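Local coordinates for betaine aldehyde dehydrogenase (Staphylococcus aureus subsp. aureus COL, PDB 4QTO), which catalyses the NAD-dependent oxidation of betaine aldehyde to glycine betaine, at residues A102-I107 and D135-F140; E109-L114 and E128-M133; R318-N323 and Q433-S438. One frame throughout, in Å; residues are numbered along the deposited sequence.

Contact 1: residues A102-I107 and D135-F140; sequences AIADKI and DIHNVF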
loop_
_atom_site.group_PDB
_atom_site.type_symbol
_atom_site.label_atom_id
_atom_site.label_comp_id
_atom_site.label_asym_id
_atom_site.label_seq_id
_atom_site.Cartn_x
_atom_site.Cartn_y
_atom_site.Cartn_z
ATOM N N ALA A 102 -17.840 2.083 19.264
ATOM C CA ALA A 102 -18.689 2.176 20.460
ATOM C C ALA A 102 -17.854 2.410 21.715
ATOM O O ALA A 102 -18.262 3.186 22.591
ATOM C CB ALA A 102 -19.564 0.949 20.583
ATOM N N ILE A 103 -16.692 1.768 21.825
ATOM C CA ILE A 103 -15.789 2.027 22.935
ATOM C C ILE A 103 -15.346 3.489 22.853
ATOM O O ILE A 103 -15.359 4.210 23.873
ATOM C CB ILE A 103 -14.546 1.114 22.960
ATOM C CG1 ILE A 103 -14.958 -0.360 23.050
ATOM C CG2 ILE A 103 -13.626 1.514 24.109
ATOM C CD1 ILE A 103 -13.787 -1.303 22.822
ATOM N N ALA A 104 -14.920 3.937 21.682
ATOM C CA ALA A 104 -14.498 5.334 21.538
ATOM C C ALA A 104 -15.567 6.313 22.062
ATOM O O ALA A 104 -15.257 7.268 22.800
ATOM C CB ALA A 104 -14.177 5.661 20.098
ATOM N N ASP A 105 -16.812 6.085 21.681
ATOM C CA ASP A 105 -17.895 6.967 22.088
ATOM C C ASP A 105 -18.108 6.949 23.628
ATOM O O ASP A 105 -18.392 7.976 24.220
ATOM C CB ASP A 105 -19.140 6.610 21.343
ATOM C CG ASP A 105 -19.054 6.968 19.849
ATOM O OD1 ASP A 105 -18.258 7.826 19.450
ATOM O OD2 ASP A 105 -19.863 6.410 19.105
ATOM N N LYS A 106 -17.919 5.793 24.256
ATOM C CA LYS A 106 -18.001 5.711 25.730
ATOM C C LYS A 106 -16.882 6.501 26.413
ATOM O O LYS A 106 -17.121 7.116 27.444
ATOM C CB LYS A 106 -18.021 4.254 26.171
ATOM C CG LYS A 106 -19.394 3.647 25.888
ATOM C CD LYS A 106 -19.440 2.186 26.214
ATOM C CE LYS A 106 -20.807 1.579 25.925
ATOM N NZ LYS A 106 -21.919 1.986 26.827
ATOM N N ILE A 107 -15.689 6.525 25.810
ATOM C CA ILE A 107 -14.595 7.308 26.391
ATOM C C ILE A 107 -14.970 8.794 26.402
ATOM O O ILE A 107 -14.829 9.458 27.428
ATOM C CB ILE A 107 -13.275 7.122 25.610
ATOM C CG1 ILE A 107 -12.827 5.653 25.638
ATOM C CG2 ILE A 107 -12.213 8.055 26.150
ATOM C CD1 ILE A 107 -12.502 5.081 26.977
ATOM N N ASP A 135 -7.253 12.196 23.461
ATOM C CA ASP A 135 -6.414 11.353 22.647
ATOM C C ASP A 135 -6.903 9.887 22.606
ATOM O O ASP A 135 -6.889 9.229 21.559
ATOM C CB ASP A 135 -5.007 11.446 23.170
ATOM C CG ASP A 135 -4.032 11.083 22.160
ATOM O OD1 ASP A 135 -4.275 11.415 20.963
ATOM O OD2 ASP A 135 -3.012 10.512 22.568
ATOM N N ILE A 136 -7.317 9.362 23.757
ATOM C CA ILE A 136 -7.816 8.005 23.861
ATOM C C ILE A 136 -9.050 7.794 22.974
ATOM O O ILE A 136 -9.156 6.805 22.269
ATOM C CB ILE A 136 -8.075 7.613 25.321
ATOM C CG1 ILE A 136 -6.722 7.549 26.050
ATOM C CG2 ILE A 136 -8.814 6.305 25.431
ATOM C CD1 ILE A 136 -6.838 7.695 27.536
ATOM N N HIS A 137 -9.968 8.758 22.991
ATOM C CA HIS A 137 -11.104 8.698 22.090
ATOM C C HIS A 137 -10.616 8.584 20.633
ATOM O O HIS A 137 -11.127 7.752 19.852
ATOM C CB HIS A 137 -11.972 9.968 22.232
ATOM C CG HIS A 137 -13.044 10.088 21.190
ATOM N ND1 HIS A 137 -14.201 9.356 21.231
ATOM C CD2 HIS A 137 -13.108 10.836 20.063
ATOM C CE1 HIS A 137 -14.959 9.674 20.188
ATOM N NE2 HIS A 137 -14.334 10.600 19.487
ATOM N N ASN A 138 -9.643 9.416 20.257
ATOM C CA ASN A 138 -9.113 9.397 18.906
ATOM C C ASN A 138 -8.353 8.119 18.546
ATOM O O ASN A 138 -8.391 7.696 17.401
ATOM C CB ASN A 138 -8.300 10.631 18.620
ATOM C CG ASN A 138 -9.180 11.860 18.472
ATOM O OD1 ASN A 138 -10.332 11.744 17.973
ATOM N ND2 ASN A 138 -8.657 13.025 18.822
ATOM N N VAL A 139 -7.684 7.485 19.518
ATOM C CA VAL A 139 -7.030 6.212 19.261
ATOM C C VAL A 139 -8.055 5.132 18.910
ATOM O O VAL A 139 -7.964 4.413 17.911
ATOM C CB VAL A 139 -6.177 5.802 20.471
ATOM C CG1 VAL A 139 -5.725 4.331 20.395
ATOM C CG2 VAL A 139 -4.974 6.710 20.607
ATOM N N PHE A 140 -9.063 4.994 19.756
ATOM C CA PHE A 140 -10.113 4.030 19.470
ATOM C C PHE A 140 -10.805 4.337 18.136
ATOM O O PHE A 140 -11.080 3.428 17.365
ATOM C CB PHE A 140 -11.155 3.882 20.602
ATOM C CG PHE A 140 -10.658 3.093 21.808
ATOM C CD1 PHE A 140 -10.600 1.717 21.753
ATOM C CD2 PHE A 140 -10.333 3.717 22.988
ATOM C CE1 PHE A 140 -10.164 0.964 22.841
ATOM C CE2 PHE A 140 -9.903 2.959 24.088
ATOM C CZ PHE A 140 -9.825 1.586 24.011
#
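Ile103 lies over one face of the Phe140 ring. Its CG2 sits over the ring centre, 3.7 Å from the centroid and only 9° off the ring normal, which makes a CH-pi contact. CG2 reaches the ring because it is the branch anti to the backbone N, while CG1 lies anti to the carbonyl carbon. The root of the same aromatic side chain is packed closely too: Phe140 CB lies 3.5 Å from Ala104 CB. The Ile107 and Phe140 side chains cross at about a right angle, with Ile107 CG1 4.1 Å from Phe140 CD2. Ile107 also crosses Ile136 at about a right angle, and here the CG2 methyl of Ile107 is 3.9 Å from the CG2 methyl of Ile136.

The hydrogen bond between the two segments is made by His137. Its ND1 donates to the backbone O of Ala104 at 2.8 Å, with an N-H...O angle of 161°. The acceptor lies in the plane of the imidazole, but the nitrogen stands well above the carbonyl plane of Ala104. The His137 torsion turns CG anti to the backbone N, which carries the ring across to the other helix. The bond should limit rotation of the ring. Asp105 OD1 lies at the ring edge, 3.9 Å from His137 CE1, with the carboxylate nearly coplanar with the imidazole. The bond of this carboxylate goes elsewhere: OD2 forms a salt bridge with Arg101 of the second subunit, so this side of the contact borders a subunit interface.

Helix 183-197 adjoins the apolar side through Leu195 on Ile103 and Leu184 on Ile136. Segments 102-107 and 135-140 run antiparallel, at 170° with axes 8.2 Å apart, and form a close-packed antiparallel helix pair in the aldehyde dehydrogenase fold.

Contact 2: residues E109-L114 and E128-M133; sequences EHREAL and ESYADM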
loop_
_atom_site.group_PDB
_atom_site.type_symbol
_atom_site.label_atom_id
_atom_site.label_comp_id
_atom_site.label_asym_id
_atom_site.label_seq_id
_atom_site.Cartn_x
_atom_site.Cartn_y
_atom_site.Cartn_z
ATOM N N GLU A 109 -18.073 10.057 26.266
ATOM C CA GLU A 109 -19.205 10.208 27.159
ATOM C C GLU A 109 -18.757 10.364 28.610
ATOM O O GLU A 109 -19.311 11.182 29.349
ATOM C CB GLU A 109 -20.116 8.969 27.037
ATOM C CG GLU A 109 -21.261 8.921 28.001
ATOM C CD GLU A 109 -22.100 7.646 27.864
ATOM O OE1 GLU A 109 -21.735 6.764 27.046
ATOM O OE2 GLU A 109 -23.140 7.564 28.587
ATOM N N HIS A 110 -17.743 9.606 28.987
ATOM C CA HIS A 110 -17.233 9.582 30.357
ATOM C C HIS A 110 -15.932 10.334 30.575
ATOM O O HIS A 110 -15.221 10.066 31.551
ATOM C CB HIS A 110 -17.087 8.124 30.819
ATOM C CG HIS A 110 -18.372 7.379 30.848
ATOM N ND1 HIS A 110 -19.318 7.584 31.831
ATOM C CD2 HIS A 110 -18.897 6.457 30.010
ATOM C CE1 HIS A 110 -20.369 6.817 31.589
ATOM N NE2 HIS A 110 -20.125 6.107 30.511
ATOM N N ARG A 111 -15.632 11.260 29.664
ATOM C CA ARG A 111 -14.383 12.000 29.674
ATOM C C ARG A 111 -14.054 12.622 31.020
ATOM O O ARG A 111 -12.935 12.507 31.508
ATOM C CB ARG A 111 -14.490 13.117 28.627
ATOM C CG ARG A 111 -13.288 14.006 28.485
ATOM C CD ARG A 111 -13.639 15.093 27.450
ATOM N NE ARG A 111 -12.511 15.923 27.080
ATOM C CZ ARG A 111 -12.204 17.092 27.627
ATOM N NH1 ARG A 111 -11.151 17.758 27.182
ATOM N NH2 ARG A 111 -12.934 17.604 28.615
ATOM N N GLU A 112 -15.029 13.285 31.618
ATOM C CA GLU A 112 -14.794 13.971 32.891
ATOM C C GLU A 112 -14.410 13.026 34.025
ATOM O O GLU A 112 -13.401 13.230 34.711
ATOM C CB GLU A 112 -16.007 14.832 33.276
ATOM C CG GLU A 112 -15.763 15.729 34.487
ATOM C CD GLU A 112 -14.788 16.869 34.211
ATOM O OE1 GLU A 112 -14.849 17.487 33.111
ATOM O OE2 GLU A 112 -13.975 17.170 35.116
ATOM N N ALA A 113 -15.224 11.998 34.244
ATOM C CA ALA A 113 -14.950 11.032 35.292
ATOM C C ALA A 113 -13.647 10.285 35.070
ATOM O O ALA A 113 -12.880 10.047 36.007
ATOM C CB ALA A 113 -16.108 10.042 35.425
ATOM N N LEU A 114 -13.384 9.902 33.825
ATOM C CA LEU A 114 -12.141 9.201 33.528
ATOM C C LEU A 114 -10.919 10.090 33.801
ATOM O O LEU A 114 -9.918 9.598 34.328
ATOM C CB LEU A 114 -12.120 8.713 32.085
ATOM C CG LEU A 114 -13.003 7.496 31.750
ATOM C CD1 LEU A 114 -13.175 7.297 30.253
ATOM C CD2 LEU A 114 -12.435 6.246 32.386
ATOM N N GLU A 128 -3.957 17.832 31.951
ATOM C CA GLU A 128 -3.209 16.787 31.243
ATOM C C GLU A 128 -4.109 15.572 31.051
ATOM O O GLU A 128 -4.123 14.941 29.983
ATOM C CB GLU A 128 -1.948 16.360 31.996
ATOM C CG GLU A 128 -0.826 17.357 31.872
ATOM C CD GLU A 128 0.290 17.088 32.868
ATOM O OE1 GLU A 128 0.166 17.559 34.006
ATOM O OE2 GLU A 128 1.214 16.299 32.561
ATOM N N SER A 129 -4.844 15.216 32.098
ATOM C CA SER A 129 -5.750 14.074 32.000
ATOM C C SER A 129 -6.869 14.270 30.971
ATOM O O SER A 129 -7.196 13.309 30.272
ATOM C CB SER A 129 -6.316 13.676 33.357
ATOM O OG SER A 129 -5.279 13.178 34.211
ATOM N N TYR A 130 -7.418 15.484 30.856
ATOM C CA TYR A 130 -8.434 15.759 29.834
ATOM C C TYR A 130 -7.818 15.545 28.453
ATOM O O TYR A 130 -8.436 14.943 27.558
ATOM C CB TYR A 130 -8.972 17.185 29.892
ATOM C CG TYR A 130 -9.847 17.550 31.065
ATOM C CD1 TYR A 130 -10.842 16.727 31.478
ATOM C CD2 TYR A 130 -9.716 18.793 31.671
ATOM C CE1 TYR A 130 -11.675 17.101 32.558
ATOM C CE2 TYR A 130 -10.532 19.178 32.718
ATOM C CZ TYR A 130 -11.498 18.323 33.159
ATOM O OH TYR A 130 -12.300 18.748 34.205
ATOM N N ALA A 131 -6.601 16.047 28.254
ATOM C CA ALA A 131 -5.908 15.856 26.954
ATOM C C ALA A 131 -5.739 14.371 26.634
ATOM O O ALA A 131 -5.939 13.947 25.477
ATOM C CB ALA A 131 -4.554 16.573 26.961
ATOM N N ASP A 132 -5.361 13.560 27.625
ATOM C CA ASP A 132 -5.244 12.119 27.444
ATOM C C ASP A 132 -6.562 11.544 27.004
ATOM O O ASP A 132 -6.609 10.704 26.093
ATOM C CB ASP A 132 -4.939 11.338 28.747
ATOM C CG ASP A 132 -3.514 11.309 29.163
ATOM O OD1 ASP A 132 -2.622 11.955 28.544
ATOM O OD2 ASP A 132 -3.309 10.597 30.213
ATOM N N MET A 133 -7.665 11.961 27.633
ATOM C CA MET A 133 -8.964 11.360 27.289
ATOM C C MET A 133 -9.390 11.705 25.869
ATOM O O MET A 133 -10.003 10.877 25.180
ATOM C CB MET A 133 -10.076 11.722 28.289
ATOM C CG MET A 133 -9.751 11.261 29.704
ATOM S SD MET A 133 -9.336 9.510 29.822
ATOM C CE MET A 133 -8.110 9.501 31.112
#
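Glu112 OE2 is gripped by two groups. Tyr130 OH donates to it in an unusually short hydrogen bond of 2.5 Å, a length to be read with care, and Arg116, one turn further along the helix, forms a salt bridge to it through NE. OE2 lies at the edge of the tyrosine ring and in its plane, while the carboxylate plane is turned 64° from the ring. The glutamate chain points CG anti to the backbone N and then bends at chi2 (70°), which brings the carboxylate round to the phenol.

Arg111 approaches the other end of the same tyrosine. Its guanidinium plane is only 5° from the ring plane, but the groups are displaced: NH1 lies 3.5 Å from Tyr130 CB, and NH2 is 3.7 Å from CD1 of the ring. The chain is extended from CG to NE. Its NE forms a salt bridge with Asp134, next after Met133 on the facing helix, which anchors the guanidinium beside the ring.

Met133 fills the apolar part. Its CB packs on Arg111 CG at 3.9 Å, and its SD lies 3.7 Å from Leu114 CB.

The contact joins the start of helix 111-122 to helix 126-146. These helices follow each other in the chain. Helix 211-223 packs nearby, with Arg215 against Leu114.

Contact 3: residues R318-N323 and Q433-S438; sequences RILVQN and QLANDS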
loop_
_atom_site.group_PDB
_atom_site.type_symbol
_atom_site.label_atom_id
_atom_site.label_comp_id
_atom_site.label_asym_id
_atom_site.label_seq_id
_atom_site.Cartn_x
_atom_site.Cartn_y
_atom_site.Cartn_z
ATOM N N ARG A 318 17.433 14.996 27.891
ATOM C CA ARG A 318 18.792 15.253 27.472
ATOM C C ARG A 318 18.842 16.468 26.554
ATOM O O ARG A 318 18.664 16.351 25.340
ATOM C CB ARG A 318 19.410 14.044 26.800
ATOM C CG ARG A 318 20.881 14.215 26.512
ATOM C CD ARG A 318 21.484 13.021 25.812
ATOM N NE ARG A 318 22.924 13.207 25.697
ATOM C CZ ARG A 318 23.748 12.268 25.244
ATOM N NH1 ARG A 318 23.265 11.109 24.832
ATOM N NH2 ARG A 318 25.059 12.488 25.206
ATOM N N ILE A 319 19.099 17.631 27.141
ATOM C CA ILE A 319 19.132 18.853 26.329
ATOM C C ILE A 319 20.537 19.014 25.768
ATOM O O ILE A 319 21.542 18.906 26.494
ATOM C CB ILE A 319 18.716 20.091 27.110
ATOM C CG1 ILE A 319 17.264 19.953 27.603
ATOM C CG2 ILE A 319 18.917 21.339 26.246
ATOM C CD1 ILE A 319 16.842 20.936 28.645
ATOM N N LEU A 320 20.618 19.227 24.463
ATOM C CA LEU A 320 21.869 19.449 23.736
ATOM C C LEU A 320 21.731 20.833 23.130
ATOM O O LEU A 320 20.882 21.056 22.270
ATOM C CB LEU A 320 22.090 18.410 22.657
ATOM C CG LEU A 320 22.343 17.008 23.144
ATOM C CD1 LEU A 320 22.187 15.943 22.094
ATOM C CD2 LEU A 320 23.734 16.961 23.704
ATOM N N VAL A 321 22.538 21.790 23.603
ATOM C CA VAL A 321 22.393 23.193 23.179
ATOM C C VAL A 321 23.702 23.691 22.576
ATOM O O VAL A 321 24.813 23.378 23.052
ATOM C CB VAL A 321 21.919 24.094 24.353
ATOM C CG1 VAL A 321 22.901 24.080 25.503
ATOM C CG2 VAL A 321 21.669 25.520 23.874
ATOM N N GLN A 322 23.603 24.439 21.500
ATOM C CA GLN A 322 24.798 24.904 20.825
ATOM C C GLN A 322 25.660 25.756 21.776
ATOM O O GLN A 322 25.123 26.596 22.482
ATOM C CB GLN A 322 24.434 25.609 19.501
ATOM C CG GLN A 322 25.627 25.755 18.595
ATOM C CD GLN A 322 25.231 25.870 17.131
ATOM O OE1 GLN A 322 24.120 26.281 16.768
ATOM N NE2 GLN A 322 26.130 25.425 16.263
ATOM N N ASN A 323 26.982 25.513 21.768
ATOM C CA ASN A 323 27.876 26.194 22.689
ATOM C C ASN A 323 27.720 27.694 22.704
ATOM O O ASN A 323 27.817 28.335 23.775
ATOM C CB ASN A 323 29.342 25.833 22.410
ATOM C CG ASN A 323 29.687 24.421 22.844
ATOM O OD1 ASN A 323 29.153 23.909 23.841
ATOM N ND2 ASN A 323 30.605 23.791 22.121
ATOM N N GLN A 433 26.233 13.319 16.774
ATOM C CA GLN A 433 27.064 12.303 17.439
ATOM C C GLN A 433 26.667 12.124 18.905
ATOM O O GLN A 433 26.507 11.004 19.380
ATOM C CB GLN A 433 28.539 12.652 17.325
ATOM C CG GLN A 433 29.101 12.512 15.928
ATOM C CD GLN A 433 30.541 12.969 15.813
ATOM O OE1 GLN A 433 31.204 13.262 16.817
ATOM N NE2 GLN A 433 31.037 13.035 14.575
ATOM N N LEU A 434 26.482 13.233 19.619
ATOM C CA LEU A 434 26.079 13.173 21.024
ATOM C C LEU A 434 24.675 12.614 21.186
ATOM O O LEU A 434 24.420 11.751 22.018
ATOM C CB LEU A 434 26.155 14.557 21.666
ATOM C CG LEU A 434 27.564 15.079 21.892
ATOM C CD1 LEU A 434 27.484 16.514 22.377
ATOM C CD2 LEU A 434 28.284 14.209 22.920
ATOM N N ALA A 435 23.741 13.078 20.364
ATOM C CA ALA A 435 22.365 12.618 20.461
ATOM C C ALA A 435 22.245 11.109 20.255
ATOM O O ALA A 435 21.437 10.465 20.945
ATOM C CB ALA A 435 21.484 13.368 19.474
ATOM N N ASN A 436 23.061 10.571 19.338
ATOM C CA ASN A 436 23.054 9.151 19.034
ATOM C C ASN A 436 23.908 8.318 19.992
ATOM O O ASN A 436 23.855 7.073 19.938
ATOM C CB ASN A 436 23.494 8.908 17.592
ATOM C CG ASN A 436 22.406 9.224 16.591
ATOM O OD1 ASN A 436 21.206 9.142 16.901
ATOM N ND2 ASN A 436 22.814 9.513 15.375
ATOM N N ASP A 437 24.615 8.994 20.899
ATOM C CA ASP A 437 25.482 8.299 21.857
ATOM C C ASP A 437 24.711 7.934 23.128
ATOM O O ASP A 437 24.865 8.578 24.189
ATOM C CB ASP A 437 26.682 9.168 22.223
ATOM C CG ASP A 437 27.694 8.431 23.091
ATOM O OD1 ASP A 437 27.684 7.192 23.068
ATOM O OD2 ASP A 437 28.518 9.094 23.798
ATOM N N SER A 438 23.793 6.976 22.990
ATOM C CA SER A 438 23.063 6.415 24.127
ATOM C C SER A 438 22.605 5.051 23.662
ATOM O O SER A 438 22.709 4.710 22.470
ATOM C CB SER A 438 21.820 7.230 24.618
ATOM O OG SER A 438 20.622 6.904 23.962
HETATM O O HOH W 1 20.564 10.774 23.651
#
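This contact packs the end of a helix on a face of the seven-stranded mixed sheet, at strand 318-322. The strand lies inside the sheet, and the end of helix 428-436 meets it together with the turn that follows. Arg318 makes the polar contacts. Its chain is fully extended, starting with CG anti to the backbone N (chi1 -173°), and this takes the guanidinium out to the turn. NH1 donates to the backbone O of Asp437 at 3.1 Å, with an N-H...O angle of 163°. That oxygen lies near the guanidinium plane, whereas the nitrogen stands above the carbonyl plane of Asp437.

A second carbonyl comes from another side. Leu434 O lies over one face of the guanidinium, 3.3 Å from Arg318 CZ, and the angle is too poor for a hydrogen bond. The contact is instead consistent with a favourable electrostatic approach to the positive group. A water adds a bridge: it accepts from Arg318 NH1 at 3.0 Å and donates to Ala435 O at 2.9 Å. Several backbone oxygens around the helix end thus face one arginine. Asp437 is the centre of an inverse gamma turn.

The guanidinium has further partners. NE forms a salt bridge with Glu423 on the adjacent strand 419-425, and NH2 hydrogen-bonds OG1 of Thr406, from a loop. Thr406 OG1 in turn binds Asp437 OD2, so one threonine joins both sides.

Leu320, two residues along the strand, makes the apolar part of the contact. Its two methyls have different partners. CD1 packs against Ala435 CB at 3.7 Å, while CD2 touches Leu434 CB at 4.0 Å. Ala435 rests as well on Pro285 and Ile287 of the neighbouring strand 285-288.

How the contacts relate
Contacts 1 and 2 are neighbours, with centres about 10 Å apart. Both use helix 126-146, and their other segments lie on helices 93-109 and 111-122, which follow each other in the chain. Contact 2 is nested inside the loop that contact 1 closes. The two touch directly where Ile107 CG2 packs on Met133 O, so the two contacts adjoin within one group of helices. Contact 3 comes later in the chain and belongs to the sheet containing strand 318-322. Its centre is about 37 Å from that of contact 1, on the opposite side of the chain's centre, and about 35 Å from that of contact 2. Contacts 1 and 2 hold neighbouring helices together, while contact 3 packs a helix on a distant sheet.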